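Segregation and condensation protein B (Mycobacterium tuberculosis, PDB 2Z99) probably takes part in chromosome segregation and condensation during cell division, as a winged-helix subunit of the SMC complex. Local coordinates at residues Glu21-Ala33 with Asp66-Thr78. Numbering follows the deposited sequence.
Sequences EALLLVIDTPVTA and DLRHTSEGWRMYT
W74 O receives the backbone N-H of V31 at 2.9 Å. The bond is nearly straight, 170° at the hydrogen, and the donor is somewhat tilted from the carbonyl plane. P30 CA adds a CH...O contact to the same oxygen, and V31 CG2 lies close to it. V31 and W74 form a single antiparallel, hydrogen-bonded bridge; the return bond, W74 N to V31 O, is modelled too short to lean on. This is the join of a winged-helix domain: the loop between helix 13-26 and helix 33-40 runs along strand 73-78 of the hairpin 65-70/73-78, the wing. G73 closes the type I turn T70-G73 and has the positive phi that glycine accepts readily.

On one side of the bridge P30 lies against the hairpin. Its CB and CG meet E72 CB, CG also touches T70 CG2 at 3.8 Å, and CD packs against R75 CD. The R75 chain is extended, with CG anti to the backbone N (chi1 -178°). This carries its guanidinium past P30 until T29 CA lies over the centre of one face, 4.0 Å above the plane.

Nearer the helix, a water bridges the two backbones. It donates to L24 O and accepts from M76 N at 2.7 Å. The L24 side chain crosses that of L67 at about a right angle, CD1 against CD1. L51 of helix 44-60 also packs on L24 and on W74, which places this apolar patch against the domain core. The E21 carboxylate turns to the second subunit, where it bonds to S63 and forms a salt bridge with R61 of that chain. The M76 chain bends at its last torsion (chi3 -90°), bringing CE within 3.7 Å of L24 CB.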
# COMPACT_ATOMS: atom_id res chain seq x y z
N GLU A 21 -14.46 -2.24 2.52
CA GLU A 21 -13.30 -3.11 2.58
C GLU A 21 -12.43 -2.82 1.36
O GLU A 21 -11.22 -2.68 1.46
CB GLU A 21 -13.71 -4.60 2.58
CG GLU A 21 -14.42 -5.09 3.83
CD GLU A 21 -14.74 -6.58 3.78
OE1 GLU A 21 -15.28 -7.05 2.76
OE2 GLU A 21 -14.45 -7.27 4.78
N ALA A 22 -13.06 -2.74 0.19
CA ALA A 22 -12.35 -2.47 -1.04
C ALA A 22 -11.60 -1.14 -0.93
O ALA A 22 -10.43 -1.06 -1.30
CB ALA A 22 -13.32 -2.44 -2.20
N LEU A 23 -12.27 -0.12 -0.41
CA LEU A 23 -11.69 1.21 -0.29
C LEU A 23 -10.57 1.29 0.74
O LEU A 23 -9.52 1.87 0.47
CB LEU A 23 -12.78 2.25 0.04
CG LEU A 23 -13.99 2.27 -0.92
CD1 LEU A 23 -15.01 3.30 -0.45
CD2 LEU A 23 -13.53 2.59 -2.33
N LEU A 24 -10.79 0.71 1.91
CA LEU A 24 -9.76 0.73 2.94
C LEU A 24 -8.50 0.00 2.47
O LEU A 24 -7.44 0.14 3.08
CB LEU A 24 -10.27 0.06 4.21
CG LEU A 24 -11.29 0.81 5.05
CD1 LEU A 24 -11.78 -0.10 6.17
CD2 LEU A 24 -10.67 2.09 5.60
N LEU A 25 -8.63 -0.77 1.40
CA LEU A 25 -7.50 -1.53 0.88
C LEU A 25 -6.56 -0.72 0.00
O LEU A 25 -5.35 -0.78 0.19
CB LEU A 25 -8.00 -2.76 0.09
CG LEU A 25 -6.93 -3.71 -0.47
CD1 LEU A 25 -6.37 -4.57 0.65
CD2 LEU A 25 -7.52 -4.59 -1.57
N VAL A 26 -7.13 0.04 -0.93
CA VAL A 26 -6.34 0.84 -1.87
C VAL A 26 -5.66 2.12 -1.37
O VAL A 26 -4.80 2.67 -2.06
CB VAL A 26 -7.18 1.23 -3.10
CG1 VAL A 26 -6.27 1.45 -4.27
CG2 VAL A 26 -8.17 0.15 -3.43
N ILE A 27 -6.03 2.60 -0.19
CA ILE A 27 -5.43 3.83 0.32
C ILE A 27 -4.04 3.65 0.91
O ILE A 27 -3.75 2.63 1.54
CB ILE A 27 -6.32 4.48 1.39
CG1 ILE A 27 -6.43 3.55 2.60
CG2 ILE A 27 -7.67 4.82 0.80
CD1 ILE A 27 -7.20 4.11 3.75
N ASP A 28 -3.18 4.65 0.72
CA ASP A 28 -1.82 4.61 1.23
C ASP A 28 -1.66 5.59 2.39
O ASP A 28 -0.56 5.79 2.91
CB ASP A 28 -0.83 4.95 0.11
CG ASP A 28 0.50 4.22 0.27
OD1 ASP A 28 0.50 2.97 0.38
OD2 ASP A 28 1.54 4.91 0.27
N THR A 29 -2.77 6.20 2.79
CA THR A 29 -2.78 7.17 3.89
C THR A 29 -4.18 7.11 4.48
O THR A 29 -5.11 6.71 3.81
CB THR A 29 -2.53 8.63 3.40
OG1 THR A 29 -3.72 9.15 2.78
CG2 THR A 29 -1.40 8.67 2.39
N PRO A 30 -4.34 7.51 5.75
CA PRO A 30 -5.68 7.46 6.33
C PRO A 30 -6.69 8.20 5.47
O PRO A 30 -6.35 9.19 4.81
CB PRO A 30 -5.49 8.14 7.68
CG PRO A 30 -4.10 7.76 8.05
CD PRO A 30 -3.34 7.91 6.75
N VAL A 31 -7.92 7.70 5.45
CA VAL A 31 -9.01 8.33 4.72
C VAL A 31 -9.97 8.82 5.79
O VAL A 31 -9.92 8.37 6.94
CB VAL A 31 -9.81 7.37 3.82
CG1 VAL A 31 -9.18 7.29 2.47
CG2 VAL A 31 -9.91 6.00 4.46
N THR A 32 -10.84 9.74 5.42
CA THR A 32 -11.78 10.28 6.38
C THR A 32 -13.14 9.63 6.17
O THR A 32 -13.47 9.18 5.08
CB THR A 32 -11.90 11.80 6.21
OG1 THR A 32 -12.79 12.32 7.21
CG2 THR A 32 -12.45 12.15 4.83
N ALA A 33 -13.92 9.57 7.25
CA ALA A 33 -15.26 9.00 7.16
C ALA A 33 -16.01 9.74 6.06
O ALA A 33 -16.73 9.13 5.26
CB ALA A 33 -15.97 9.16 8.49
N ASP A 66 -5.90 -4.60 11.75
CA ASP A 66 -6.52 -3.78 12.78
C ASP A 66 -6.90 -2.43 12.19
O ASP A 66 -6.02 -1.62 11.86
CB ASP A 66 -5.57 -3.56 13.95
CG ASP A 66 -6.22 -2.79 15.08
OD1 ASP A 66 -7.39 -2.42 14.93
OD2 ASP A 66 -5.57 -2.57 16.12
N LEU A 67 -8.20 -2.19 12.07
CA LEU A 67 -8.73 -0.95 11.53
C LEU A 67 -8.73 0.07 12.66
O LEU A 67 -9.46 -0.08 13.63
CB LEU A 67 -10.15 -1.17 11.00
CG LEU A 67 -10.90 -0.03 10.32
CD1 LEU A 67 -10.14 0.50 9.09
CD2 LEU A 67 -12.26 -0.54 9.90
N ARG A 68 -7.88 1.09 12.54
CA ARG A 68 -7.79 2.11 13.56
C ARG A 68 -8.10 3.50 13.04
O ARG A 68 -7.91 3.79 11.85
CB ARG A 68 -6.40 2.11 14.20
CG ARG A 68 -6.25 1.14 15.36
CD ARG A 68 -5.12 1.56 16.28
NE ARG A 68 -3.81 1.50 15.63
CZ ARG A 68 -3.26 0.38 15.18
NH1 ARG A 68 -3.90 -0.77 15.31
NH2 ARG A 68 -2.05 0.40 14.61
N HIS A 69 -8.61 4.35 13.92
CA HIS A 69 -8.96 5.71 13.56
C HIS A 69 -7.95 6.68 14.14
O HIS A 69 -7.62 6.61 15.33
CB HIS A 69 -10.35 6.08 14.06
CG HIS A 69 -10.78 7.46 13.70
ND1 HIS A 69 -11.11 8.41 14.64
CD2 HIS A 69 -10.96 8.05 12.49
CE1 HIS A 69 -11.46 9.53 14.03
NE2 HIS A 69 -11.38 9.34 12.73
N THR A 70 -7.47 7.59 13.30
CA THR A 70 -6.50 8.59 13.70
C THR A 70 -6.98 9.97 13.23
O THR A 70 -7.91 10.06 12.42
CB THR A 70 -5.12 8.29 13.07
OG1 THR A 70 -4.12 9.11 13.68
CG2 THR A 70 -5.15 8.57 11.57
N SER A 71 -6.37 11.04 13.74
CA SER A 71 -6.78 12.38 13.33
C SER A 71 -6.82 12.51 11.81
O SER A 71 -7.61 13.27 11.26
CB SER A 71 -5.84 13.44 13.93
OG SER A 71 -4.53 13.34 13.40
N GLU A 72 -5.97 11.76 11.12
CA GLU A 72 -5.93 11.79 9.67
C GLU A 72 -7.08 10.97 9.07
O GLU A 72 -7.28 10.98 7.85
CB GLU A 72 -4.61 11.21 9.15
CG GLU A 72 -3.38 12.06 9.33
CD GLU A 72 -2.12 11.33 8.90
OE1 GLU A 72 -1.64 10.47 9.68
OE2 GLU A 72 -1.62 11.59 7.78
N GLY A 73 -7.81 10.26 9.92
CA GLY A 73 -8.92 9.44 9.45
C GLY A 73 -8.82 7.96 9.81
O GLY A 73 -8.27 7.61 10.85
N TRP A 74 -9.36 7.10 8.94
CA TRP A 74 -9.36 5.65 9.17
C TRP A 74 -8.38 4.94 8.24
O TRP A 74 -8.20 5.32 7.08
CB TRP A 74 -10.75 5.05 8.94
CG TRP A 74 -11.78 5.38 9.97
CD1 TRP A 74 -12.59 6.48 10.00
CD2 TRP A 74 -12.12 4.60 11.12
NE1 TRP A 74 -13.41 6.44 11.11
CE2 TRP A 74 -13.14 5.29 11.81
CE3 TRP A 74 -11.66 3.38 11.64
CZ2 TRP A 74 -13.71 4.81 12.99
CZ3 TRP A 74 -12.23 2.90 12.83
CH2 TRP A 74 -13.25 3.61 13.48
N ARG A 75 -7.77 3.86 8.75
CA ARG A 75 -6.81 3.10 7.97
C ARG A 75 -6.59 1.71 8.55
O ARG A 75 -6.66 1.51 9.75
CB ARG A 75 -5.48 3.87 7.96
CG ARG A 75 -4.35 3.26 7.16
CD ARG A 75 -3.07 4.10 7.32
NE ARG A 75 -2.08 3.78 6.29
CZ ARG A 75 -0.90 4.38 6.14
NH1 ARG A 75 -0.51 5.37 6.96
NH2 ARG A 75 -0.11 4.00 5.15
N MET A 76 -6.34 0.73 7.68
CA MET A 76 -6.07 -0.63 8.15
C MET A 76 -4.60 -0.77 8.53
O MET A 76 -3.71 -0.49 7.72
CB MET A 76 -6.38 -1.65 7.05
CG MET A 76 -7.83 -1.70 6.65
SD MET A 76 -8.24 -3.20 5.83
CE MET A 76 -7.91 -2.75 4.16
N TYR A 77 -4.35 -1.19 9.77
CA TYR A 77 -2.99 -1.38 10.27
C TYR A 77 -2.73 -2.84 10.61
O TYR A 77 -3.65 -3.66 10.69
CB TYR A 77 -2.76 -0.56 11.55
CG TYR A 77 -2.87 0.93 11.39
CD1 TYR A 77 -4.05 1.52 10.93
CD2 TYR A 77 -1.78 1.76 11.66
CE1 TYR A 77 -4.14 2.89 10.74
CE2 TYR A 77 -1.86 3.14 11.47
CZ TYR A 77 -3.05 3.70 11.01
OH TYR A 77 -3.13 5.06 10.79
N THR A 78 -1.46 -3.16 10.82
CA THR A 78 -1.05 -4.50 11.22
C THR A 78 -1.27 -4.54 12.74
O THR A 78 -0.84 -3.63 13.46
CB THR A 78 0.43 -4.71 10.91
OG1 THR A 78 0.55 -5.40 9.66
CG2 THR A 78 1.12 -5.50 12.03
O HOH W 1 -6.10 1.07 4.99